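Local coordinates for protein pullulanase (Bacillus acidopullulyticus, PDB 2WAN) that hydrolyses the alpha-1,6-glucosidic linkages of pullulan, acting as a starch-debranching glycoside hydrolase, at residues V409-T414 with T528-T532; P468-G474 with W804-A808; V714-Q719 with I838-F844; I757-E761 with D812-F817. All coordinates share one frame; numbering follows the deposited sequence.

Interaction 1: residues V409-T414 with T528-T532; sequences VDLKAT and TARIT
Thr-414 faces the start of helix 529-543 and meets Thr-528, at its N-cap position, Ile-531 and Thr-532 with three different groups. Its carbonyl O accepts the hydroxyl of Thr-532 (OG1 to O 2.6 Å), which arrives at 123° to the C=O and tilted 15° from the carbonyl plane. Its methyl, CG2, lies across Thr-528 at about a right angle, 3.6 Å from CB. Its own OG1 rests 3.4 Å from Ile-531 CG2. At the other end of the contact, Val-409 CG1 and Thr-528 CG2 meet tip to tip at 3.4 Å, tighter than usual for two methyls, while the side chains of Leu-411 and Ile-531 cross at about a right angle, CD2 to CD1 4.1 Å.

What fixes Thr-414 is its first torsion, 72°: OG1 sits between the backbone N and the carbonyl carbon and donates to Leu-411 O at 2.6 Å, in the carbonyl plane on a lone pair. Lys-535 adds a second bond to that hydroxyl. A valine here would probably leave the Lys-535 ammonium without this acceptor and Leu-411 O with the residue's backbone N-H alone. A hydroxyl-to-carbonyl bond set among methyl contacts thus joins the loop to the start of the helix.

Interaction 2: residues P468-G474 with W804-A808; sequences PDHVKTG and WSRKA
Thr-473 lies over one face of the Trp-804 indole: its CB sits 3.9 Å from the centroid of the six-membered ring and 14° off the normal, a CH-pi contact, and its CG2 comes to 3.6 Å from CE3. The threonine is turned with its methyl over the ring, which leaves OG1 to bond with Ser-449 O and Thr-465 OG1. Farther along the indole, Gly-474 N approaches CH2 obliquely at 3.4 Å. The indole's rotation is held too, since NE1 donates to Phe-443 O.

Lys-807 runs alongside Val-471, its CG 4.0 Å from Val-471 CG1. That CG lies anti to the backbone N (chi1 175°) and the chain stays extended, which carries the ammonium past Val-471 to Lys-472 O. NZ donates to this Lys-472 O at 2.8 Å, tilted 29° from the carbonyl plane. Glu-480 and Ser-477 also bond this nitrogen, so a largely buried charge is met by a carboxylate as well as by neutral oxygens.

The remaining contacts are apolar. Pro-468 lays its ring against the backbone of Ser-805, CG 3.6 Å from CA, while Val-471 CG1 reaches Ala-808 CA at 3.7 Å.

Taken together, the loop leading into helix 474-481, which joins the first two strands of the barrel, is packed against the short helix 805-809 that comes after the eighth strand. This is the meeting of early and late chain expected in the closed (beta/alpha)8 barrel of alpha-amylase relatives.

Interaction 3: residues V714-Q719 with I838-F844; sequences VIGSIQ and IKQNLTF. With SO4 (sulfate ion), chain L.
Ile-715 faces Ile-838, their CA atoms 6.7 Å apart, where helix 707-714 ends in a Schellman motif with Gly-716 as C-prime residue and a type I' turn carries the chain from Ile-715 to Ile-718. The Ile-715 side chain crosses those of Leu-842 and Phe-844 at about a right angle, CG2 reaching Phe-844 CE2 at 3.7 Å and Leu-842 CD2 at 3.8 Å. With CG1 between backbone N and carbonyl carbon (chi1 64°), CG2 lies anti to that carbon and touches both. Val-714 lies alongside Phe-844, pointing the opposite way, CG1 3.9 Å from CZ. At the far end of the turn, Ile-718 CD1 meets Ile-838 CG2 at 3.9 Å.

Leu-842 CD2 sits over one face of the Phe-844 ring toward its rim, and Lys-711 makes a cation-pi contact with the same ring. An alanine in place of Phe-844 would probably open a gap beside Val-714 and Ile-715 and leave the Lys-711 ammonium without its ring.

Asn-841 ND2 donates to O3 of a sulfate, probably from the crystallisation liquor, at 2.8 Å. This is a domain joint: a barrel helix end and turn packed on helix 835-841 and strand 842-844, where the C-terminal all-beta domain begins.

Interaction 4: residues I757-E761 with D812-F817; sequences IKMDE and DVFDYF
Ile-757 and Val-813 face each other between two neighbouring helices, 753-769 and 811-826, of the helical layer outside the catalytic (beta/alpha)8 barrel. The short axes run nearly parallel, crossing at -22° with a closest approach of 11.1 Å, so side chains have to span a fairly wide gap.

The apolar part is small: Ile-757 CG2 touches Val-813 CG2 at 3.6 Å, the two side chains meeting at a slant.

Carboxylates against rings make up most of the rest. Glu-761, its chain extended beyond CG, reaches across and lays its acid group over one face of Tyr-816, the two planes 28° apart and stacked, with CD 3.8 Å from the ring atom CG. OE2 reaches past the ring to Tyr-816 CB (3.4 Å) and to the backbone at Val-813 CA (3.5 Å). Asp-760 meets Phe-817 differently: OD1 lies in the ring plane at its edge, 3.6 Å from CZ, where the partly positive C-H rim probably suits a carboxylate oxygen. Carboxylate and ring planes stand 55° apart, so the acid is no stacking partner here. Trp-741 and Ile-744 of helix 740-747 also pack on Asp-760, and His-764 meets the Phe-817 ring.

A water may bridge the helices: it lies 2.5 Å from Glu-761 OE2, unusually short, and is at most weakly bonded, at 3.3 Å, to the backbone carbonyl O of Asp-812.

Interactions 2 and 4 belong together: their centres are 16 Å apart, helices 805-809 and 811-826 follow one another in the chain, and the ammonium of Lys-807 sits on the Phe-814 ring, NZ to CZ 3.4 Å, in a cation-pi contact. Helix 474-481 touches both, bonding Lys-807 and packing on Phe-814 and Phe-817. Interaction 3 is farther along, with nearest atoms about 13 Å from interaction 4, and helix 811-826 leads on to helix 835-841 there. Interaction 1 stands apart, its nearest atoms about 17 Å from interaction 2 and its centre 47 Å from that of interaction 3. A glycerol, probably from the crystallisation liquor, lies about 3 Å from the Glu-761 side chain at interaction 4.

Interaction 1: residues V409-T414 with T528-T532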
loop_
_atom_site.group_PDB
_atom_site.type_symbol
_atom_site.label_atom_id
_atom_site.label_comp_id
_atom_site.label_asym_id
_atom_site.label_seq_id
_atom_site.Cartn_x
_atom_site.Cartn_y
_atom_site.Cartn_z
ATOM N N VAL A 409 -12.171 -24.952 -12.429
ATOM C CA VAL A 409 -13.204 -25.387 -11.475
ATOM C C VAL A 409 -14.537 -24.688 -11.722
ATOM O O VAL A 409 -14.581 -23.588 -12.304
ATOM C CB VAL A 409 -12.766 -25.136 -9.978
ATOM C CG1 VAL A 409 -11.494 -25.927 -9.645
ATOM C CG2 VAL A 409 -12.556 -23.626 -9.691
ATOM N N ASP A 410 -15.604 -25.361 -11.286
ATOM C CA ASP A 410 -16.954 -24.800 -11.232
ATOM C C ASP A 410 -17.107 -24.049 -9.899
ATOM O O ASP A 410 -17.327 -24.675 -8.861
ATOM C CB ASP A 410 -17.960 -25.946 -11.295
ATOM C CG ASP A 410 -19.410 -25.474 -11.286
ATOM O OD1 ASP A 410 -19.673 -24.258 -11.114
ATOM O OD2 ASP A 410 -20.286 -26.346 -11.461
ATOM N N LEU A 411 -16.999 -22.718 -9.940
ATOM C CA LEU A 411 -17.058 -21.908 -8.707
ATOM C C LEU A 411 -18.384 -22.060 -7.972
ATOM O O LEU A 411 -18.400 -22.084 -6.761
ATOM C CB LEU A 411 -16.766 -20.436 -8.978
ATOM C CG LEU A 411 -15.287 -20.165 -9.284
ATOM C CD1 LEU A 411 -15.123 -18.739 -9.775
ATOM C CD2 LEU A 411 -14.423 -20.434 -8.055
ATOM N N LYS A 412 -19.491 -22.200 -8.703
ATOM C CA LYS A 412 -20.808 -22.399 -8.078
ATOM C C LYS A 412 -20.818 -23.581 -7.112
ATOM O O LYS A 412 -21.332 -23.483 -5.994
ATOM C CB LYS A 412 -21.890 -22.611 -9.149
ATOM C CG LYS A 412 -22.220 -21.386 -9.975
ATOM C CD LYS A 412 -22.343 -20.140 -9.127
ATOM C CE LYS A 412 -21.048 -19.348 -9.167
ATOM N NZ LYS A 412 -21.201 -18.021 -8.533
ATOM N N ALA A 413 -20.233 -24.699 -7.544
ATOM C CA ALA A 413 -20.192 -25.926 -6.766
ATOM C C ALA A 413 -19.375 -25.770 -5.490
ATOM O O ALA A 413 -19.527 -26.560 -4.561
ATOM C CB ALA A 413 -19.644 -27.073 -7.605
ATOM N N THR A 414 -18.504 -24.757 -5.453
ATOM C CA THR A 414 -17.703 -24.504 -4.228
ATOM C C THR A 414 -18.457 -23.756 -3.132
ATOM O O THR A 414 -17.970 -23.678 -1.998
ATOM C CB THR A 414 -16.379 -23.740 -4.522
ATOM O OG1 THR A 414 -16.659 -22.371 -4.852
ATOM C CG2 THR A 414 -15.654 -24.372 -5.705
ATOM N N THR A 528 -10.781 -27.826 -4.429
ATOM C CA THR A 528 -11.498 -26.613 -4.061
ATOM C C THR A 528 -11.872 -26.501 -2.584
ATOM O O THR A 528 -12.606 -25.585 -2.226
ATOM C CB THR A 528 -12.772 -26.435 -4.908
ATOM O OG1 THR A 528 -13.654 -27.549 -4.674
ATOM C CG2 THR A 528 -12.424 -26.355 -6.378
ATOM N N ALA A 529 -11.403 -27.410 -1.729
ATOM C CA ALA A 529 -11.694 -27.291 -0.285
ATOM C C ALA A 529 -11.249 -25.935 0.253
ATOM O O ALA A 529 -11.922 -25.350 1.102
ATOM C CB ALA A 529 -11.044 -28.404 0.518
ATOM N N ARG A 530 -10.118 -25.435 -0.236
ATOM C CA ARG A 530 -9.616 -24.128 0.230
ATOM C C ARG A 530 -10.600 -22.988 -0.074
ATOM O O ARG A 530 -10.693 -22.025 0.697
ATOM C CB ARG A 530 -8.263 -23.824 -0.381
ATOM C CG ARG A 530 -8.289 -23.743 -1.910
ATOM C CD ARG A 530 -6.884 -23.491 -2.415
ATOM N NE ARG A 530 -5.998 -24.668 -2.370
ATOM C CZ ARG A 530 -4.668 -24.600 -2.364
ATOM N NH1 ARG A 530 -4.029 -23.420 -2.312
ATOM N NH2 ARG A 530 -3.968 -25.721 -2.402
ATOM N N ILE A 531 -11.328 -23.113 -1.188
ATOM C CA ILE A 531 -12.310 -22.099 -1.594
ATOM C C ILE A 531 -13.521 -22.166 -0.666
ATOM O O ILE A 531 -13.899 -21.156 -0.059
ATOM C CB ILE A 531 -12.725 -22.265 -3.068
ATOM C CG1 ILE A 531 -11.493 -22.138 -3.979
ATOM C CG2 ILE A 531 -13.806 -21.220 -3.449
ATOM C CD1 ILE A 531 -11.810 -22.220 -5.502
ATOM N N THR A 532 -14.106 -23.366 -0.536
ATOM C CA THR A 532 -15.285 -23.551 0.300
ATOM C C THR A 532 -15.022 -23.164 1.758
ATOM O O THR A 532 -15.853 -22.505 2.390
ATOM C CB THR A 532 -15.762 -25.006 0.222
ATOM O OG1 THR A 532 -16.065 -25.292 -1.153
ATOM C CG2 THR A 532 -17.017 -25.211 1.090
#

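Interaction 2: residues P468-G474 with W804-A808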
loop_
_atom_site.group_PDB
_atom_site.type_symbol
_atom_site.label_atom_id
_atom_site.label_comp_id
_atom_site.label_asym_id
_atom_site.label_seq_id
_atom_site.Cartn_x
_atom_site.Cartn_y
_atom_site.Cartn_z
ATOM N N PRO A 468 -8.967 -22.398 28.687
ATOM C CA PRO A 468 -8.664 -22.572 30.113
ATOM C C PRO A 468 -9.614 -21.788 31.016
ATOM O O PRO A 468 -9.982 -20.647 30.698
ATOM C CB PRO A 468 -7.233 -22.035 30.240
ATOM C CG PRO A 468 -6.636 -22.249 28.893
ATOM C CD PRO A 468 -7.776 -21.948 27.932
ATOM N N ASP A 469 -10.048 -22.422 32.114
ATOM C CA ASP A 469 -10.970 -21.827 33.082
ATOM C C ASP A 469 -12.270 -21.349 32.463
ATOM O O ASP A 469 -12.896 -20.397 32.925
ATOM C CB ASP A 469 -10.263 -20.738 33.876
ATOM C CG ASP A 469 -9.055 -21.271 34.549
ATOM O OD1 ASP A 469 -9.242 -22.166 35.397
ATOM O OD2 ASP A 469 -7.944 -20.859 34.178
ATOM N N HIS A 470 -12.698 -22.090 31.425
ATOM C CA HIS A 470 -14.010 -21.903 30.783
ATOM C C HIS A 470 -14.173 -20.579 30.031
ATOM O O HIS A 470 -15.301 -20.166 29.742
ATOM C CB HIS A 470 -15.159 -22.046 31.800
ATOM C CG HIS A 470 -15.012 -23.212 32.730
ATOM N ND1 HIS A 470 -15.185 -24.516 32.321
ATOM C CD2 HIS A 470 -14.713 -23.266 34.050
ATOM C CE1 HIS A 470 -14.995 -25.326 33.349
ATOM N NE2 HIS A 470 -14.708 -24.592 34.410
ATOM N N VAL A 471 -13.060 -19.906 29.705
ATOM C CA VAL A 471 -13.168 -18.691 28.880
ATOM C C VAL A 471 -13.717 -19.036 27.491
ATOM O O VAL A 471 -13.420 -20.092 26.945
ATOM C CB VAL A 471 -11.829 -17.906 28.712
ATOM C CG1 VAL A 471 -11.373 -17.284 30.047
ATOM C CG2 VAL A 471 -10.724 -18.771 28.072
ATOM N N LYS A 472 -14.507 -18.133 26.921
ATOM C CA LYS A 472 -14.920 -18.285 25.531
ATOM C C LYS A 472 -13.725 -18.036 24.638
ATOM O O LYS A 472 -12.943 -17.104 24.869
ATOM C CB LYS A 472 -16.033 -17.296 25.185
ATOM C CG LYS A 472 -17.306 -17.519 26.007
ATOM C CD LYS A 472 -18.401 -16.515 25.657
ATOM C CE LYS A 472 -19.678 -16.837 26.428
ATOM N NZ LYS A 472 -20.791 -15.948 26.017
ATOM N N THR A 473 -13.570 -18.875 23.613
ATOM C CA THR A 473 -12.509 -18.680 22.638
ATOM C C THR A 473 -13.136 -18.551 21.251
ATOM O O THR A 473 -14.367 -18.669 21.089
ATOM C CB THR A 473 -11.532 -19.874 22.609
ATOM O OG1 THR A 473 -12.246 -21.065 22.261
ATOM C CG2 THR A 473 -10.858 -20.094 24.005
ATOM N N GLY A 474 -12.294 -18.325 20.245
ATOM C CA GLY A 474 -12.799 -18.366 18.872
ATOM C C GLY A 474 -13.786 -17.237 18.589
ATOM O O GLY A 474 -13.707 -16.141 19.167
ATOM N N TRP A 804 -4.592 -18.927 24.728
ATOM C CA TRP A 804 -5.881 -18.546 25.298
ATOM C C TRP A 804 -5.921 -18.597 26.826
ATOM O O TRP A 804 -6.827 -18.040 27.426
ATOM C CB TRP A 804 -7.014 -19.380 24.677
ATOM C CG TRP A 804 -7.230 -19.064 23.205
ATOM C CD1 TRP A 804 -6.598 -19.641 22.132
ATOM C CD2 TRP A 804 -8.114 -18.067 22.655
ATOM N NE1 TRP A 804 -7.067 -19.095 20.955
ATOM C CE2 TRP A 804 -7.993 -18.130 21.245
ATOM C CE3 TRP A 804 -8.997 -17.130 23.220
ATOM C CZ2 TRP A 804 -8.722 -17.289 20.381
ATOM C CZ3 TRP A 804 -9.734 -16.288 22.356
ATOM C CH2 TRP A 804 -9.593 -16.385 20.953
ATOM N N SER A 805 -4.925 -19.239 27.450
ATOM C CA SER A 805 -4.764 -19.144 28.899
ATOM C C SER A 805 -4.571 -17.697 29.361
ATOM O O SER A 805 -4.877 -17.370 30.508
ATOM C CB SER A 805 -3.585 -20.014 29.413
ATOM O OG SER A 805 -2.326 -19.424 29.165
ATOM N N ARG A 806 -4.055 -16.837 28.487
ATOM C CA ARG A 806 -3.840 -15.436 28.877
ATOM C C ARG A 806 -5.150 -14.659 28.967
ATOM O O ARG A 806 -5.250 -13.664 29.690
ATOM C CB ARG A 806 -2.843 -14.755 27.950
ATOM C CG ARG A 806 -1.444 -15.350 28.140
ATOM C CD ARG A 806 -0.407 -14.695 27.294
ATOM N NE ARG A 806 0.051 -13.382 27.773
ATOM C CZ ARG A 806 0.975 -13.168 28.713
ATOM N NH1 ARG A 806 1.569 -14.174 29.367
ATOM N NH2 ARG A 806 1.330 -11.929 28.992
ATOM N N LYS A 807 -6.169 -15.107 28.239
ATOM C CA LYS A 807 -7.493 -14.528 28.475
ATOM C C LYS A 807 -8.048 -14.882 29.862
ATOM O O LYS A 807 -8.708 -14.047 30.487
ATOM C CB LYS A 807 -8.490 -14.903 27.365
ATOM C CG LYS A 807 -9.940 -14.399 27.634
ATOM C CD LYS A 807 -10.870 -14.670 26.430
ATOM C CE LYS A 807 -12.273 -14.175 26.767
ATOM N NZ LYS A 807 -13.187 -14.430 25.599
ATOM N N ALA A 808 -7.784 -16.099 30.342
ATOM C CA ALA A 808 -8.173 -16.470 31.692
ATOM C C ALA A 808 -7.365 -15.644 32.710
ATOM O O ALA A 808 -7.922 -15.075 33.657
ATOM C CB ALA A 808 -7.943 -17.964 31.905
#

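Interaction 3: residues V714-Q719 with I838-F844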
loop_
_atom_site.group_PDB
_atom_site.type_symbol
_atom_site.label_atom_id
_atom_site.label_comp_id
_atom_site.label_asym_id
_atom_site.label_seq_id
_atom_site.Cartn_x
_atom_site.Cartn_y
_atom_site.Cartn_z
ATOM N N VAL A 714 -6.755 12.687 18.561
ATOM C CA VAL A 714 -8.128 12.681 19.110
ATOM C C VAL A 714 -9.132 13.257 18.092
ATOM O O VAL A 714 -10.245 12.756 17.953
ATOM C CB VAL A 714 -8.214 13.467 20.469
ATOM C CG1 VAL A 714 -9.646 13.911 20.753
ATOM C CG2 VAL A 714 -7.657 12.634 21.633
ATOM N N ILE A 715 -8.727 14.296 17.365
ATOM C CA ILE A 715 -9.650 14.926 16.412
ATOM C C ILE A 715 -9.648 14.261 15.021
ATOM O O ILE A 715 -10.094 14.859 14.045
ATOM C CB ILE A 715 -9.436 16.471 16.301
ATOM C CG1 ILE A 715 -8.062 16.822 15.741
ATOM C CG2 ILE A 715 -9.651 17.145 17.665
ATOM C CD1 ILE A 715 -7.927 18.333 15.409
ATOM N N GLY A 716 -9.175 13.014 14.952
ATOM C CA GLY A 716 -9.196 12.246 13.709
ATOM C C GLY A 716 -8.252 12.801 12.665
ATOM O O GLY A 716 -8.526 12.665 11.469
ATOM N N SER A 717 -7.178 13.454 13.125
ATOM C CA SER A 717 -6.064 13.906 12.285
ATOM C C SER A 717 -6.386 14.986 11.248
ATOM O O SER A 717 -5.587 15.220 10.335
ATOM C CB SER A 717 -5.389 12.699 11.629
ATOM O OG SER A 717 -4.825 11.881 12.643
ATOM N N ILE A 718 -7.533 15.637 11.418
ATOM C CA ILE A 718 -8.055 16.609 10.430
ATOM C C ILE A 718 -7.218 17.894 10.325
ATOM O O ILE A 718 -7.379 18.670 9.379
ATOM C CB ILE A 718 -9.529 16.952 10.708
ATOM C CG1 ILE A 718 -9.694 17.577 12.097
ATOM C CG2 ILE A 718 -10.441 15.685 10.517
ATOM C CD1 ILE A 718 -11.138 18.065 12.401
ATOM N N GLN A 719 -6.321 18.103 11.288
ATOM C CA GLN A 719 -5.381 19.232 11.225
ATOM C C GLN A 719 -3.955 18.746 11.019
ATOM O O GLN A 719 -3.018 19.533 11.096
ATOM C CB GLN A 719 -5.461 20.085 12.500
ATOM C CG GLN A 719 -6.788 20.788 12.661
ATOM C CD GLN A 719 -6.848 21.631 13.925
ATOM O OE1 GLN A 719 -7.901 22.142 14.278
ATOM N NE2 GLN A 719 -5.715 21.781 14.603
ATOM N N ILE A 838 -16.645 17.543 13.662
ATOM C CA ILE A 838 -15.659 17.518 14.762
ATOM C C ILE A 838 -15.349 18.948 15.243
ATOM O O ILE A 838 -15.313 19.223 16.451
ATOM C CB ILE A 838 -14.371 16.757 14.358
ATOM C CG1 ILE A 838 -14.698 15.278 14.053
ATOM C CG2 ILE A 838 -13.290 16.898 15.440
ATOM C CD1 ILE A 838 -13.566 14.483 13.345
ATOM N N LYS A 839 -15.151 19.875 14.308
ATOM C CA LYS A 839 -14.872 21.265 14.685
ATOM C C LYS A 839 -16.070 21.875 15.428
ATOM O O LYS A 839 -15.902 22.680 16.341
ATOM C CB LYS A 839 -14.506 22.091 13.449
ATOM C CG LYS A 839 -13.181 21.676 12.811
ATOM C CD LYS A 839 -13.055 22.238 11.397
ATOM C CE LYS A 839 -11.966 21.531 10.608
ATOM N NZ LYS A 839 -10.603 22.041 10.907
ATOM N N GLN A 840 -17.277 21.468 15.045
ATOM C CA GLN A 840 -18.492 21.970 15.687
ATOM C C GLN A 840 -18.684 21.417 17.097
ATOM O O GLN A 840 -19.102 22.149 18.011
ATOM C CB GLN A 840 -19.719 21.662 14.822
ATOM C CG GLN A 840 -21.065 22.052 15.444
ATOM C CD GLN A 840 -22.249 21.325 14.804
ATOM O OE1 GLN A 840 -22.312 21.165 13.583
ATOM N NE2 GLN A 840 -23.196 20.882 15.635
ATOM N N ASN A 841 -18.379 20.129 17.286
ATOM C CA ASN A 841 -18.845 19.422 18.489
ATOM C C ASN A 841 -17.776 19.042 19.509
ATOM O O ASN A 841 -18.110 18.708 20.649
ATOM C CB ASN A 841 -19.596 18.130 18.115
ATOM C CG ASN A 841 -20.873 18.381 17.352
ATOM O OD1 ASN A 841 -21.570 19.385 17.566
ATOM N ND2 ASN A 841 -21.216 17.436 16.466
ATOM N N LEU A 842 -16.512 19.063 19.106
ATOM C CA LEU A 842 -15.434 18.638 20.018
ATOM C C LEU A 842 -14.610 19.842 20.465
ATOM O O LEU A 842 -14.093 20.610 19.641
ATOM C CB LEU A 842 -14.540 17.566 19.360
ATOM C CG LEU A 842 -13.456 16.856 20.209
ATOM C CD1 LEU A 842 -13.012 15.534 19.542
ATOM C CD2 LEU A 842 -12.222 17.730 20.464
ATOM N N THR A 843 -14.492 19.992 21.781
ATOM C CA THR A 843 -13.711 21.063 22.386
ATOM C C THR A 843 -12.743 20.465 23.419
ATOM O O THR A 843 -13.167 19.656 24.244
ATOM C CB THR A 843 -14.661 22.088 23.067
ATOM O OG1 THR A 843 -15.626 22.570 22.115
ATOM C CG2 THR A 843 -13.888 23.271 23.654
ATOM N N PHE A 844 -11.480 20.886 23.396
ATOM C CA PHE A 844 -10.560 20.520 24.470
ATOM C C PHE A 844 -10.797 21.401 25.697
ATOM O O PHE A 844 -11.040 22.604 25.562
ATOM C CB PHE A 844 -9.108 20.604 23.982
ATOM C CG PHE A 844 -8.751 19.516 23.017
ATOM C CD1 PHE A 844 -8.528 18.219 23.480
ATOM C CD2 PHE A 844 -8.694 19.771 21.646
ATOM C CE1 PHE A 844 -8.236 17.184 22.609
ATOM C CE2 PHE A 844 -8.393 18.734 20.733
ATOM C CZ PHE A 844 -8.156 17.434 21.211
HETATM S S SO4 L . -24.653 16.681 14.399
HETATM O O1 SO4 L . -25.640 15.596 14.449
HETATM O O2 SO4 L . -24.202 16.850 13.012
HETATM O O3 SO4 L . -23.532 16.354 15.270
HETATM O O4 SO4 L . -25.243 17.938 14.853
#

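Interaction 4: residues I757-E761 with D812-F817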
loop_
_atom_site.group_PDB
_atom_site.type_symbol
_atom_site.label_atom_id
_atom_site.label_comp_id
_atom_site.label_asym_id
_atom_site.label_seq_id
_atom_site.Cartn_x
_atom_site.Cartn_y
_atom_site.Cartn_z
ATOM N N ILE A 757 -0.157 -2.869 33.241
ATOM C CA ILE A 757 -1.515 -3.187 32.748
ATOM C C ILE A 757 -2.306 -1.882 32.516
ATOM O O ILE A 757 -2.955 -1.692 31.463
ATOM C CB ILE A 757 -2.289 -4.127 33.703
ATOM C CG1 ILE A 757 -1.717 -5.550 33.638
ATOM C CG2 ILE A 757 -3.782 -4.116 33.367
ATOM C CD1 ILE A 757 -2.237 -6.499 34.678
ATOM N N LYS A 758 -2.232 -0.962 33.479
ATOM C CA LYS A 758 -2.912 0.324 33.320
ATOM C C LYS A 758 -2.432 1.118 32.102
ATOM O O LYS A 758 -3.254 1.700 31.390
ATOM C CB LYS A 758 -2.769 1.180 34.592
ATOM C CG LYS A 758 -3.492 0.585 35.797
ATOM C CD LYS A 758 -3.300 1.494 37.011
ATOM C CE LYS A 758 -4.068 0.972 38.214
ATOM N NZ LYS A 758 -3.772 1.829 39.396
ATOM N N MET A 759 -1.117 1.134 31.860
ATOM C CA MET A 759 -0.543 1.832 30.702
ATOM C C MET A 759 -1.019 1.236 29.369
ATOM O O MET A 759 -1.357 1.977 28.448
ATOM C CB MET A 759 0.981 1.824 30.755
ATOM C CG MET A 759 1.550 2.586 31.942
ATOM S SD MET A 759 3.357 2.322 31.983
ATOM C CE MET A 759 3.715 2.885 33.677
ATOM N N ASP A 760 -1.053 -0.092 29.311
ATOM C CA ASP A 760 -1.512 -0.828 28.127
ATOM C C ASP A 760 -2.985 -0.462 27.860
ATOM O O ASP A 760 -3.359 -0.079 26.738
ATOM C CB ASP A 760 -1.343 -2.344 28.393
ATOM C CG ASP A 760 -1.647 -3.211 27.162
ATOM O OD1 ASP A 760 -2.707 -3.030 26.524
ATOM O OD2 ASP A 760 -0.807 -4.089 26.848
ATOM N N GLU A 761 -3.814 -0.556 28.894
ATOM C CA GLU A 761 -5.220 -0.177 28.790
ATOM C C GLU A 761 -5.406 1.272 28.360
ATOM O O GLU A 761 -6.272 1.560 27.535
ATOM C CB GLU A 761 -5.943 -0.432 30.106
ATOM C CG GLU A 761 -6.158 -1.945 30.365
ATOM C CD GLU A 761 -6.685 -2.278 31.747
ATOM O OE1 GLU A 761 -6.402 -1.525 32.707
ATOM O OE2 GLU A 761 -7.375 -3.326 31.878
ATOM N N ASP A 812 -9.708 -9.449 33.470
ATOM C CA ASP A 812 -10.064 -8.054 33.758
ATOM C C ASP A 812 -9.630 -7.124 32.610
ATOM O O ASP A 812 -10.356 -6.191 32.246
ATOM C CB ASP A 812 -9.414 -7.575 35.076
ATOM C CG ASP A 812 -10.105 -8.107 36.302
ATOM O OD1 ASP A 812 -11.249 -8.590 36.196
ATOM O OD2 ASP A 812 -9.473 -8.040 37.398
ATOM N N VAL A 813 -8.447 -7.370 32.040
ATOM C CA VAL A 813 -7.984 -6.601 30.885
ATOM C C VAL A 813 -8.913 -6.830 29.688
ATOM O O VAL A 813 -9.369 -5.876 29.053
ATOM C CB VAL A 813 -6.565 -6.989 30.467
ATOM C CG1 VAL A 813 -6.151 -6.187 29.206
ATOM C CG2 VAL A 813 -5.593 -6.753 31.648
ATOM N N PHE A 814 -9.233 -8.090 29.420
ATOM C CA PHE A 814 -10.187 -8.415 28.348
ATOM C C PHE A 814 -11.517 -7.670 28.547
ATOM O O PHE A 814 -12.064 -7.077 27.598
ATOM C CB PHE A 814 -10.412 -9.941 28.277
ATOM C CG PHE A 814 -11.339 -10.363 27.175
ATOM C CD1 PHE A 814 -12.725 -10.265 27.322
ATOM C CD2 PHE A 814 -10.818 -10.834 25.976
ATOM C CE1 PHE A 814 -13.593 -10.638 26.279
ATOM C CE2 PHE A 814 -11.682 -11.229 24.939
ATOM C CZ PHE A 814 -13.076 -11.116 25.105
ATOM N N ASP A 815 -12.039 -7.703 29.770
ATOM C CA ASP A 815 -13.290 -7.011 30.092
ATOM C C ASP A 815 -13.207 -5.486 29.936
ATOM O O ASP A 815 -14.163 -4.838 29.494
ATOM C CB ASP A 815 -13.727 -7.384 31.500
ATOM C CG ASP A 815 -14.203 -8.842 31.603
ATOM O OD1 ASP A 815 -14.448 -9.510 30.561
ATOM O OD2 ASP A 815 -14.343 -9.311 32.746
ATOM N N TYR A 816 -12.064 -4.916 30.303
ATOM C CA TYR A 816 -11.842 -3.480 30.114
ATOM C C TYR A 816 -11.862 -3.117 28.631
ATOM O O TYR A 816 -12.546 -2.166 28.227
ATOM C CB TYR A 816 -10.534 -3.046 30.779
ATOM C CG TYR A 816 -10.336 -1.543 30.774
ATOM C CD1 TYR A 816 -9.708 -0.901 29.704
ATOM C CD2 TYR A 816 -10.758 -0.770 31.858
ATOM C CE1 TYR A 816 -9.542 0.479 29.689
ATOM C CE2 TYR A 816 -10.585 0.610 31.869
ATOM C CZ TYR A 816 -9.966 1.231 30.791
ATOM O OH TYR A 816 -9.797 2.596 30.781
ATOM N N PHE A 817 -11.093 -3.849 27.822
ATOM C CA PHE A 817 -11.137 -3.653 26.360
ATOM C C PHE A 817 -12.566 -3.775 25.826
ATOM O O PHE A 817 -13.017 -2.915 25.076
ATOM C CB PHE A 817 -10.260 -4.664 25.630
ATOM C CG PHE A 817 -8.796 -4.292 25.536
ATOM C CD1 PHE A 817 -8.020 -4.127 26.697
ATOM C CD2 PHE A 817 -8.169 -4.205 24.297
ATOM C CE1 PHE A 817 -6.660 -3.839 26.613
ATOM C CE2 PHE A 817 -6.791 -3.931 24.209
ATOM C CZ PHE A 817 -6.043 -3.744 25.382
HETATM O O HOH W 1 -8.575 -3.973 33.976
#